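Local coordinates for protein L-2,4-diaminobutyric acid acetyltransferase (Geobacillus sp., PDB 6SLL) that catalyses acetyl transfer from acetyl-coenzyme A to L-2,4-diaminobutyric acid, a step in the biosynthesis of the chemical chaperone ectoine, at residues S75-P80 and F87-A92; V126-M131 and T164-P169; T30-L35 and G68-F73. All blocks are in the same frame, centred on the assembly; numbering follows the deposited sequence.

Interaction 1. Residues S75-P80 and F87-A92; sequences SAFRSP and FVWQVA. With DAB (2,4-diaminobutyric acid), chain G; COA (coenzyme A), chain F.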
loop_
_atom_site.group_PDB
_atom_site.type_symbol
_atom_site.label_atom_id
_atom_site.label_comp_id
_atom_site.label_asym_id
_atom_site.label_seq_id
_atom_site.Cartn_x
_atom_site.Cartn_y
_atom_site.Cartn_z
ATOM N N SER B 75 7.056 -7.538 0.407
ATOM C CA SER B 75 6.488 -6.395 -0.267
ATOM C C SER B 75 7.435 -5.191 -0.146
ATOM O O SER B 75 8.016 -4.931 0.924
ATOM C CB SER B 75 5.166 -6.023 0.311
ATOM O OG SER B 75 5.205 -5.886 1.715
ATOM N N ALA B 76 7.564 -4.447 -1.246
ATOM C CA ALA B 76 8.367 -3.243 -1.229
ATOM C C ALA B 76 7.866 -2.363 -2.313
ATOM O O ALA B 76 7.174 -2.746 -3.259
ATOM C CB ALA B 76 9.842 -3.578 -1.469
ATOM N N PHE B 77 8.291 -1.069 -2.270
ATOM C CA PHE B 77 7.969 -0.067 -3.298
ATOM C C PHE B 77 9.020 0.992 -3.303
ATOM O O PHE B 77 9.641 1.274 -2.245
ATOM C CB PHE B 77 6.553 0.518 -3.149
ATOM C CG PHE B 77 6.319 1.157 -1.805
ATOM C CD1 PHE B 77 6.763 2.435 -1.491
ATOM C CD2 PHE B 77 5.678 0.467 -0.805
ATOM C CE1 PHE B 77 6.585 2.984 -0.220
ATOM C CE2 PHE B 77 5.472 1.043 0.447
ATOM C CZ PHE B 77 5.914 2.285 0.758
ATOM N N ARG B 78 9.295 1.591 -4.450
ATOM C CA ARG B 78 10.165 2.749 -4.477
ATOM C C ARG B 78 9.417 3.971 -3.968
ATOM O O ARG B 78 8.266 4.206 -4.313
ATOM C CB ARG B 78 10.727 2.989 -5.877
ATOM C CG ARG B 78 11.504 1.822 -6.341
ATOM C CD ARG B 78 12.385 1.851 -7.307
ATOM N NE ARG B 78 13.492 2.819 -7.271
ATOM C CZ ARG B 78 14.518 2.697 -8.038
ATOM N NH1 ARG B 78 14.622 1.713 -8.884
ATOM N NH2 ARG B 78 15.445 3.665 -8.045
ATOM N N SER B 79 10.065 4.762 -3.095
ATOM C CA SER B 79 9.370 5.937 -2.542
ATOM C C SER B 79 9.031 6.919 -3.655
ATOM O O SER B 79 9.936 7.362 -4.326
ATOM C CB SER B 79 10.325 6.541 -1.501
ATOM O OG SER B 79 9.758 7.780 -1.075
ATOM N N PRO B 80 7.789 7.337 -3.744
ATOM C CA PRO B 80 7.470 8.270 -4.843
ATOM C C PRO B 80 8.237 9.563 -4.825
ATOM O O PRO B 80 8.745 10.006 -5.911
ATOM C CB PRO B 80 5.954 8.484 -4.648
ATOM C CG PRO B 80 5.470 7.182 -4.128
ATOM C CD PRO B 80 6.570 6.728 -3.185
ATOM N N PHE B 87 11.436 1.165 -0.068
ATOM C CA PHE B 87 10.854 0.860 1.241
ATOM C C PHE B 87 10.428 -0.603 1.253
ATOM O O PHE B 87 9.636 -1.011 0.375
ATOM C CB PHE B 87 9.647 1.776 1.510
ATOM C CG PHE B 87 9.105 1.524 2.904
ATOM C CD1 PHE B 87 9.678 2.101 3.977
ATOM C CD2 PHE B 87 8.032 0.718 3.095
ATOM C CE1 PHE B 87 9.207 1.886 5.240
ATOM C CE2 PHE B 87 7.533 0.496 4.369
ATOM C CZ PHE B 87 8.158 1.084 5.451
ATOM N N VAL B 88 10.960 -1.357 2.202
ATOM C CA VAL B 88 10.585 -2.737 2.371
ATOM C C VAL B 88 9.536 -2.787 3.447
ATOM O O VAL B 88 9.791 -2.363 4.623
ATOM C CB VAL B 88 11.751 -3.664 2.662
ATOM C CG1 VAL B 88 11.275 -5.053 2.946
ATOM C CG2 VAL B 88 12.751 -3.622 1.521
ATOM N N TRP B 89 8.316 -3.214 3.123
ATOM C CA TRP B 89 7.145 -3.154 3.967
ATOM C C TRP B 89 7.020 -4.373 4.815
ATOM O O TRP B 89 7.163 -4.275 6.060
ATOM C CB TRP B 89 5.928 -2.865 3.096
ATOM C CG TRP B 89 4.629 -2.686 3.810
ATOM C CD1 TRP B 89 4.353 -2.760 5.164
ATOM C CD2 TRP B 89 3.382 -2.384 3.165
ATOM N NE1 TRP B 89 3.019 -2.545 5.330
ATOM C CE2 TRP B 89 2.397 -2.333 4.136
ATOM C CE3 TRP B 89 3.041 -2.180 1.850
ATOM C CZ2 TRP B 89 1.080 -2.039 3.853
ATOM C CZ3 TRP B 89 1.710 -1.858 1.546
ATOM C CH2 TRP B 89 0.765 -1.820 2.555
ATOM N N GLN B 90 6.761 -5.561 4.251
ATOM C CA GLN B 90 6.622 -6.791 5.054
ATOM C C GLN B 90 7.519 -7.874 4.467
ATOM O O GLN B 90 7.534 -8.073 3.239
ATOM C CB GLN B 90 5.155 -7.268 5.101
ATOM C CG GLN B 90 4.259 -6.283 5.829
ATOM C CD GLN B 90 2.835 -6.726 5.977
ATOM O OE1 GLN B 90 2.176 -7.054 4.997
ATOM N NE2 GLN B 90 2.358 -6.752 7.196
ATOM N N VAL B 91 8.185 -8.592 5.350
ATOM C CA VAL B 91 8.921 -9.809 5.017
ATOM C C VAL B 91 8.373 -10.929 5.842
ATOM O O VAL B 91 8.406 -10.797 7.096
ATOM C CB VAL B 91 10.443 -9.636 5.202
ATOM C CG1 VAL B 91 11.183 -10.863 4.794
ATOM C CG2 VAL B 91 11.008 -8.370 4.622
ATOM N N ALA B 92 7.964 -12.006 5.238
ATOM C CA ALA B 92 7.403 -13.158 5.992
ATOM C C ALA B 92 7.929 -14.455 5.403
ATOM O O ALA B 92 7.926 -14.594 4.170
ATOM C CB ALA B 92 5.872 -13.149 5.865
HETATM N N DAB G . 4.710 -4.198 11.556
HETATM C CA DAB G . 4.683 -3.554 10.208
HETATM C C DAB G . 3.861 -4.438 9.295
HETATM O O DAB G . 3.510 -3.927 8.237
HETATM C CB DAB G . 6.096 -3.331 9.658
HETATM C CG DAB G . 6.846 -4.571 9.288
HETATM N ND DAB G . 8.193 -4.194 8.762
HETATM O OXT DAB G . 3.607 -5.594 9.613
HETATM N N1A COA F . 17.462 -17.440 15.431
HETATM C C2A COA F . 18.659 -16.923 15.120
HETATM N N3A COA F . 19.035 -16.342 13.978
HETATM C C4A COA F . 18.044 -16.347 13.043
HETATM C C5A COA F . 16.762 -16.829 13.275
HETATM C C6A COA F . 16.444 -17.397 14.526
HETATM N N6A COA F . 15.297 -17.917 14.850
HETATM N N7A COA F . 16.045 -16.726 12.091
HETATM C C8A COA F . 16.843 -16.121 11.224
HETATM N N9A COA F . 18.045 -15.850 11.791
HETATM C C1B COA F . 19.110 -15.187 11.175
HETATM C C2B COA F . 19.903 -16.095 10.227
HETATM O O2B COA F . 20.883 -16.803 10.907
HETATM C C3B COA F . 20.330 -15.059 9.203
HETATM O O3B COA F . 21.393 -14.234 9.840
HETATM P P3B COA F . 22.958 -14.442 9.456
HETATM O O7A COA F . 22.933 -13.844 8.033
HETATM O O8A COA F . 23.719 -13.732 10.587
HETATM O O9A COA F . 23.205 -15.962 8.977
HETATM C C4B COA F . 19.143 -14.138 9.130
HETATM O O4B COA F . 18.528 -14.143 10.395
HETATM C C5B COA F . 18.277 -14.503 7.922
HETATM O O5B COA F . 17.892 -15.897 8.000
HETATM P P1A COA F . 16.878 -16.572 6.978
HETATM O O1A COA F . 16.968 -18.032 7.166
HETATM O O2A COA F . 17.031 -16.002 5.619
HETATM O O3A COA F . 15.496 -16.046 7.621
HETATM P P2A COA F . 14.053 -16.755 7.480
HETATM O O4A COA F . 13.854 -17.258 6.103
HETATM O O5A COA F . 13.888 -17.731 8.601
HETATM O O6A COA F . 13.096 -15.541 7.667
HETATM C CBP COA F . 11.958 -13.858 8.962
HETATM C CCP COA F . 13.287 -14.493 8.647
HETATM C CDP COA F . 12.234 -12.587 9.819
HETATM C CEP COA F . 11.277 -13.471 7.699
HETATM C CAP COA F . 11.128 -14.926 9.749
HETATM O OAP COA F . 11.784 -15.149 11.025
HETATM C C9P COA F . 9.700 -14.586 10.002
HETATM O O9P COA F . 8.834 -14.475 9.116
HETATM N N8P COA F . 9.426 -14.407 11.322
HETATM C C7P COA F . 8.214 -14.112 11.912
HETATM C C6P COA F . 8.108 -14.757 13.389
HETATM C C5P COA F . 8.830 -13.969 14.431
HETATM O O5P COA F . 10.042 -13.623 14.203
HETATM N N4P COA F . 8.310 -13.767 15.507
HETATM C C3P COA F . 8.992 -13.017 16.643
HETATM C C2P COA F . 7.798 -12.766 17.848
HETATM S S1P COA F . 7.589 -14.324 18.654
HETATM O O HOH W 1 2.695 -5.638 2.682
#
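S75 and Q90 meet on neighbouring strands of the antiparallel hairpin 69-78/85-93, at the centre of the GNAT-fold sheet. S75 faces two residues: W89 N donates to S75 O (2.8 Å) and S75 N to Q90 O (2.9 Å), while Q90 N turns to the hydroxyl S75 OG at 3.0 Å. With the backbone of W89 kinked (psi -67°), this is consistent with the strand bulge familiar in GNAT enzymes. The kink turns W89 O to the substrate, whose ND donates to it.

The side chain of Q90 links the hairpin to the substrate. Its CB lies against S75 OG, and CG, anti to the carbonyl carbon (chi1 -65°), packs on the carboxylate oxygen DAB O. At the tip the amide divides: NE2 donates to DAB OXT at 3.0 Å in a fairly straight bond (163°) and also to D43 O, whereas OE1 pairs with Y50 OH and accepts from a water that is also bonded to S75 OG. Both tip atoms thus have partners that hold the amide in orientation. That water sits over the centre of one face of the W89 ring.

Farther along, F77 and F87 are joined by two backbone bonds, and their phenyl groups run alongside each other in a common direction. F87 CB sits over one face of the F77 ring, toward its rim, and F77 CZ reaches F87 CD2 at 3.5 Å.

Interaction 2. Residues V126-M131 and T164-P169; sequences VSPSNM and THEDEP. With DAB (2,4-diaminobutyric acid), chain G.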
loop_
_atom_site.group_PDB
_atom_site.type_symbol
_atom_site.label_atom_id
_atom_site.label_comp_id
_atom_site.label_asym_id
_atom_site.label_seq_id
_atom_site.Cartn_x
_atom_site.Cartn_y
_atom_site.Cartn_z
ATOM N N VAL B 126 11.602 -2.060 11.954
ATOM C CA VAL B 126 11.734 -3.372 12.559
ATOM C C VAL B 126 11.523 -3.214 14.099
ATOM O O VAL B 126 12.401 -2.621 14.757
ATOM C CB VAL B 126 13.079 -4.019 12.295
ATOM C CG1 VAL B 126 13.016 -5.458 12.835
ATOM C CG2 VAL B 126 13.439 -4.042 10.848
ATOM N N SER B 127 10.571 -3.816 14.646
ATOM C CA SER B 127 10.384 -3.575 15.976
ATOM C C SER B 127 11.356 -4.321 16.802
ATOM O O SER B 127 12.197 -5.186 16.330
ATOM C CB SER B 127 8.978 -4.010 16.319
ATOM O OG SER B 127 7.768 -3.263 15.704
ATOM N N PRO B 128 11.169 -4.136 18.101
ATOM C CA PRO B 128 12.065 -5.000 18.971
ATOM C C PRO B 128 11.840 -6.460 19.097
ATOM O O PRO B 128 12.658 -7.278 19.131
ATOM C CB PRO B 128 12.064 -4.288 20.288
ATOM C CG PRO B 128 11.778 -2.817 19.982
ATOM C CD PRO B 128 10.795 -2.876 18.769
ATOM N N SER B 129 10.581 -6.867 18.990
ATOM C CA SER B 129 10.291 -8.321 19.025
ATOM C C SER B 129 10.526 -9.078 17.759
ATOM O O SER B 129 10.543 -10.326 17.773
ATOM C CB SER B 129 8.926 -8.609 19.459
ATOM O OG SER B 129 8.082 -8.502 18.426
ATOM N N ASN B 130 10.821 -8.366 16.658
ATOM C CA ASN B 130 11.070 -8.981 15.366
ATOM C C ASN B 130 12.569 -9.160 15.303
ATOM O O ASN B 130 13.331 -8.599 14.437
ATOM C CB ASN B 130 10.478 -8.124 14.303
ATOM C CG ASN B 130 9.000 -8.183 14.156
ATOM O OD1 ASN B 130 8.232 -8.213 15.167
ATOM N ND2 ASN B 130 8.542 -7.960 12.937
ATOM N N MET B 131 13.072 -10.030 16.162
ATOM C CA MET B 131 14.423 -10.196 16.404
ATOM C C MET B 131 15.234 -10.814 15.106
ATOM O O MET B 131 16.345 -10.424 14.675
ATOM C CB MET B 131 14.358 -11.169 17.616
ATOM C CG MET B 131 13.896 -10.490 18.894
ATOM S SD MET B 131 13.572 -11.603 20.272
ATOM C CE MET B 131 12.231 -12.505 19.465
ATOM N N THR B 164 -1.986 -2.523 22.167
ATOM C CA THR B 164 -0.576 -2.189 22.397
ATOM C C THR B 164 0.151 -2.564 21.086
ATOM O O THR B 164 -0.127 -3.679 20.575
ATOM C CB THR B 164 -0.069 -3.089 23.577
ATOM O OG1 THR B 164 -0.775 -2.724 24.771
ATOM C CG2 THR B 164 1.429 -2.920 23.831
ATOM N N HIS B 165 0.912 -1.664 20.518
ATOM C CA HIS B 165 1.743 -1.966 19.393
ATOM C C HIS B 165 3.139 -1.559 19.805
ATOM O O HIS B 165 3.343 -0.514 20.461
ATOM C CB HIS B 165 1.336 -1.160 18.166
ATOM C CG HIS B 165 1.880 -1.635 16.865
ATOM N ND1 HIS B 165 3.186 -1.459 16.467
ATOM C CD2 HIS B 165 1.280 -2.309 15.877
ATOM C CE1 HIS B 165 3.357 -1.988 15.253
ATOM N NE2 HIS B 165 2.206 -2.518 14.868
ATOM N N GLU B 166 4.131 -2.273 19.372
ATOM C CA GLU B 166 5.489 -1.955 19.572
ATOM C C GLU B 166 5.956 -0.723 18.774
ATOM O O GLU B 166 5.333 -0.404 17.733
ATOM C CB GLU B 166 6.472 -3.075 19.296
ATOM C CG GLU B 166 6.363 -4.334 20.207
ATOM C CD GLU B 166 7.350 -5.387 19.559
ATOM O OE1 GLU B 166 6.904 -6.420 18.967
ATOM O OE2 GLU B 166 8.637 -5.226 19.786
ATOM N N ASP B 167 7.007 -0.061 19.201
ATOM C CA ASP B 167 7.663 0.896 18.354
ATOM C C ASP B 167 8.110 0.225 17.050
ATOM O O ASP B 167 8.466 -0.924 16.973
ATOM C CB ASP B 167 8.957 1.460 18.993
ATOM C CG ASP B 167 8.748 2.304 20.282
ATOM O OD1 ASP B 167 7.674 2.814 20.447
ATOM O OD2 ASP B 167 9.688 2.351 21.077
ATOM N N GLU B 168 8.161 1.076 16.001
ATOM C CA GLU B 168 8.594 0.673 14.625
ATOM C C GLU B 168 9.766 1.602 14.229
ATOM O O GLU B 168 9.571 2.484 13.397
ATOM C CB GLU B 168 7.443 0.805 13.657
ATOM C CG GLU B 168 6.388 -0.263 13.862
ATOM C CD GLU B 168 6.674 -1.619 13.254
ATOM O OE1 GLU B 168 7.719 -1.794 12.577
ATOM O OE2 GLU B 168 5.806 -2.508 13.423
ATOM N N PRO B 169 10.953 1.423 14.783
ATOM C CA PRO B 169 12.069 2.296 14.428
ATOM C C PRO B 169 12.450 2.068 12.961
ATOM O O PRO B 169 12.347 0.960 12.408
ATOM C CB PRO B 169 13.175 1.853 15.335
ATOM C CG PRO B 169 12.726 0.560 15.813
ATOM C CD PRO B 169 11.312 0.441 15.796
HETATM N N DAB G . 4.710 -4.198 11.556
HETATM C CA DAB G . 4.683 -3.554 10.208
HETATM C C DAB G . 3.861 -4.438 9.295
HETATM O O DAB G . 3.510 -3.927 8.237
HETATM C CB DAB G . 6.096 -3.331 9.658
HETATM C CG DAB G . 6.846 -4.571 9.288
HETATM N ND DAB G . 8.193 -4.194 8.762
HETATM O OXT DAB G . 3.607 -5.594 9.613
HETATM O O HOH W 2 8.411 -4.416 12.547
#
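The carboxylate of E166 reaches across to S129, joining the loop that follows strand 121-125 of the GNAT fold to the segment leading into strand 168-173, its antiparallel neighbour in the sheet. Two of the contacts are to this carboxylate: S129 N donates to E166 OE2 at 2.7 Å, on the syn lone pair of that oxygen. The other oxygen, OE1, faces S129 OG at 2.5 Å, a separation so short that its exact value is doubtful. The E166 chain is extended beyond CG (chi2 172°), which carries CD out to the loop, and it passes P128 heading the other way, with OE2 against P128 CD.

Backbone and hydroxyl bonds come next. V126 N, just past the end of strand 121-125, donates to P169 O of strand 168-173. S127 has two conformers; in one of them OG donates to D167 O at 2.8 Å, the donor tilted 34° from the carbonyl plane, so this bond need not be permanent. S127 N binds a water that donates to E168 OE1.

Apolar contact is slight and rests on the two proline rings, P128 CD and P169 CD lying 4.5 Å apart.

E168 contributes one of the bonds to the substrate. Its chain bends at chi2 (-81°), bringing CD back toward the ligand; OE1 also pairs with T125 OG1, a bond that would steady the carboxylate, and T125 O itself binds the substrate. The remaining oxygen, E168 OE2, accepts from the amino nitrogen DAB N at 2.7 Å.

Interaction 3. Residues T30-L35 and G68-F73; sequences TRVWEL and GDIVGF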
loop_
_atom_site.group_PDB
_atom_site.type_symbol
_atom_site.label_atom_id
_atom_site.label_comp_id
_atom_site.label_asym_id
_atom_site.label_seq_id
_atom_site.Cartn_x
_atom_site.Cartn_y
_atom_site.Cartn_z
ATOM N N THR B 30 -4.818 -13.752 -1.940
ATOM C CA THR B 30 -5.308 -14.529 -0.825
ATOM C C THR B 30 -4.281 -15.345 -0.125
ATOM O O THR B 30 -4.214 -15.421 1.094
ATOM C CB THR B 30 -6.547 -15.337 -1.284
ATOM O OG1 THR B 30 -7.667 -14.444 -1.310
ATOM C CG2 THR B 30 -6.822 -16.498 -0.379
ATOM N N ARG B 31 -3.445 -16.073 -0.919
ATOM C CA ARG B 31 -2.465 -16.944 -0.292
ATOM C C ARG B 31 -1.394 -16.164 0.438
ATOM O O ARG B 31 -0.859 -16.576 1.477
ATOM C CB ARG B 31 -1.849 -17.907 -1.290
ATOM C CG ARG B 31 -2.814 -19.003 -1.720
ATOM C CD ARG B 31 -2.217 -20.222 -2.512
ATOM N NE ARG B 31 -1.523 -19.877 -3.626
ATOM C CZ ARG B 31 -0.513 -20.553 -4.092
ATOM N NH1 ARG B 31 0.217 -21.574 -3.519
ATOM N NH2 ARG B 31 -0.038 -20.095 -5.242
ATOM N N VAL B 32 -1.047 -14.978 -0.130
ATOM C CA VAL B 32 -0.118 -14.087 0.610
ATOM C C VAL B 32 -0.735 -13.585 1.901
ATOM O O VAL B 32 -0.112 -13.587 2.955
ATOM C CB VAL B 32 0.330 -12.906 -0.321
ATOM C CG1 VAL B 32 1.067 -11.878 0.513
ATOM C CG2 VAL B 32 1.179 -13.446 -1.427
ATOM N N TRP B 33 -2.024 -13.179 1.847
ATOM C CA TRP B 33 -2.742 -12.752 3.018
ATOM C C TRP B 33 -2.695 -13.855 4.104
ATOM O O TRP B 33 -2.468 -13.569 5.271
ATOM C CB TRP B 33 -4.152 -12.367 2.598
ATOM C CG TRP B 33 -5.060 -11.951 3.736
ATOM C CD1 TRP B 33 -5.145 -10.733 4.318
ATOM C CD2 TRP B 33 -5.993 -12.818 4.443
ATOM N NE1 TRP B 33 -6.090 -10.757 5.319
ATOM C CE2 TRP B 33 -6.627 -12.006 5.407
ATOM C CE3 TRP B 33 -6.362 -14.140 4.271
ATOM C CZ2 TRP B 33 -7.609 -12.492 6.214
ATOM C CZ3 TRP B 33 -7.382 -14.626 5.054
ATOM C CH2 TRP B 33 -7.971 -13.832 6.031
ATOM N N GLU B 34 -2.987 -15.080 3.657
ATOM C CA GLU B 34 -2.944 -16.199 4.620
ATOM C C GLU B 34 -1.596 -16.386 5.246
ATOM O O GLU B 34 -1.459 -16.627 6.480
ATOM C CB GLU B 34 -3.401 -17.490 3.931
ATOM C CG GLU B 34 -4.911 -17.473 3.593
ATOM C CD GLU B 34 -5.384 -18.622 2.803
ATOM O OE1 GLU B 34 -4.560 -19.238 2.115
ATOM O OE2 GLU B 34 -6.601 -18.893 2.846
ATOM N N LEU B 35 -0.507 -16.237 4.431
ATOM C CA LEU B 35 0.863 -16.306 4.976
ATOM C C LEU B 35 1.115 -15.245 6.023
ATOM O O LEU B 35 1.610 -15.508 7.111
ATOM C CB LEU B 35 1.903 -16.196 3.833
ATOM C CG LEU B 35 3.329 -16.136 4.232
ATOM C CD1 LEU B 35 3.852 -17.511 4.561
ATOM C CD2 LEU B 35 4.220 -15.614 3.128
ATOM N N GLY B 68 4.767 -26.179 -4.148
ATOM C CA GLY B 68 3.427 -25.608 -4.432
ATOM C C GLY B 68 2.809 -24.671 -3.476
ATOM O O GLY B 68 1.756 -24.159 -3.756
ATOM N N ASP B 69 3.470 -24.546 -2.295
ATOM C CA ASP B 69 2.968 -23.695 -1.205
ATOM C C ASP B 69 3.772 -22.373 -1.198
ATOM O O ASP B 69 4.980 -22.395 -1.363
ATOM C CB ASP B 69 3.192 -24.347 0.185
ATOM C CG ASP B 69 2.378 -25.512 0.403
ATOM O OD1 ASP B 69 1.342 -25.705 -0.313
ATOM O OD2 ASP B 69 2.984 -26.385 1.054
ATOM N N ILE B 70 3.071 -21.253 -1.017
ATOM C CA ILE B 70 3.766 -19.975 -0.787
ATOM C C ILE B 70 4.365 -20.087 0.605
ATOM O O ILE B 70 3.645 -20.239 1.600
ATOM C CB ILE B 70 2.872 -18.753 -1.060
ATOM C CG1 ILE B 70 2.519 -18.656 -2.603
ATOM C CG2 ILE B 70 3.585 -17.508 -0.545
ATOM C CD1 ILE B 70 1.497 -17.545 -2.902
ATOM N N VAL B 71 5.672 -19.957 0.697
ATOM C CA VAL B 71 6.403 -20.010 1.944
ATOM C C VAL B 71 7.086 -18.721 2.326
ATOM O O VAL B 71 7.651 -18.611 3.407
ATOM C CB VAL B 71 7.336 -21.219 2.014
ATOM C CG1 VAL B 71 6.553 -22.550 1.943
ATOM C CG2 VAL B 71 8.429 -21.129 1.000
ATOM N N GLY B 72 7.152 -17.746 1.385
ATOM C CA GLY B 72 7.791 -16.468 1.679
ATOM C C GLY B 72 7.201 -15.395 0.856
ATOM O O GLY B 72 6.738 -15.599 -0.289
ATOM N N PHE B 73 7.268 -14.169 1.386
ATOM C CA PHE B 73 6.797 -12.947 0.656
ATOM C C PHE B 73 7.619 -11.786 1.158
ATOM O O PHE B 73 7.891 -11.646 2.364
ATOM C CB PHE B 73 5.315 -12.719 0.924
ATOM C CG PHE B 73 4.745 -11.471 0.297
ATOM C CD1 PHE B 73 4.513 -11.417 -1.040
ATOM C CD2 PHE B 73 4.358 -10.405 1.073
ATOM C CE1 PHE B 73 3.924 -10.313 -1.624
ATOM C CE2 PHE B 73 3.756 -9.282 0.546
ATOM C CZ PHE B 73 3.542 -9.244 -0.815
HETATM O O HOH W 3 0.286 -21.234 -0.251
#
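R31 NH1 has two partners at the start of strand 69-78: it donates to G68 O at 3.0 Å, a weak bond because it is bent (126°), and to a water that in turn accepts from I70 N. The arginine bends at chi3 (-55°), and its guanidinium lies flat over I70, with I70 CD1 3.7 Å above the plane at its centre. G68 O, by contrast, lies at the edge of the group. NH2 makes long, weak ion pairs with E65 and D28.

Below this polar rim the contact is apolar. V32 CG1 stands over the centre of the F73 ring, 3.5 Å from the centroid and almost on the ring normal, a CH-pi contact in which the two side chains cross at about a right angle. L35 CD2 settles on the strand backbone, 3.8 Å from G72 C, and also touches F73 CB. I63 of strand 62-66 flanks V32, I70 and F73.

V71 and G72 both face A64 in a classic beta bulge, beside which L35 packs. Segment 30-35 of the helix crosses strand segment 69-73 at -65°; a helix packed on one face of the sheet in this way is the arrangement of the first helix of the GNAT fold.

How the interactions relate
Interactions 1 and 3 share strand 69-78 and touch directly: A92 O lies 2.9 Å from F73 N, a probable hydrogen bond, and packs against L35 CD2, so helix 29-39 rests on the same sheet that carries the substrate-binding residues. Their centres are about 17 Å apart. Interaction 2 approaches from the far side of the ligand; its nearest atoms stay about 6 Å from interaction 1 and about 11 Å from interaction 3. Diaminobutyrate connects the first two, its carboxylate held by residues 87-92 and its amino nitrogen N by residues 164-169. Coenzyme A lies along V91 and A92 and also comes about 4 Å from the S129 side chain.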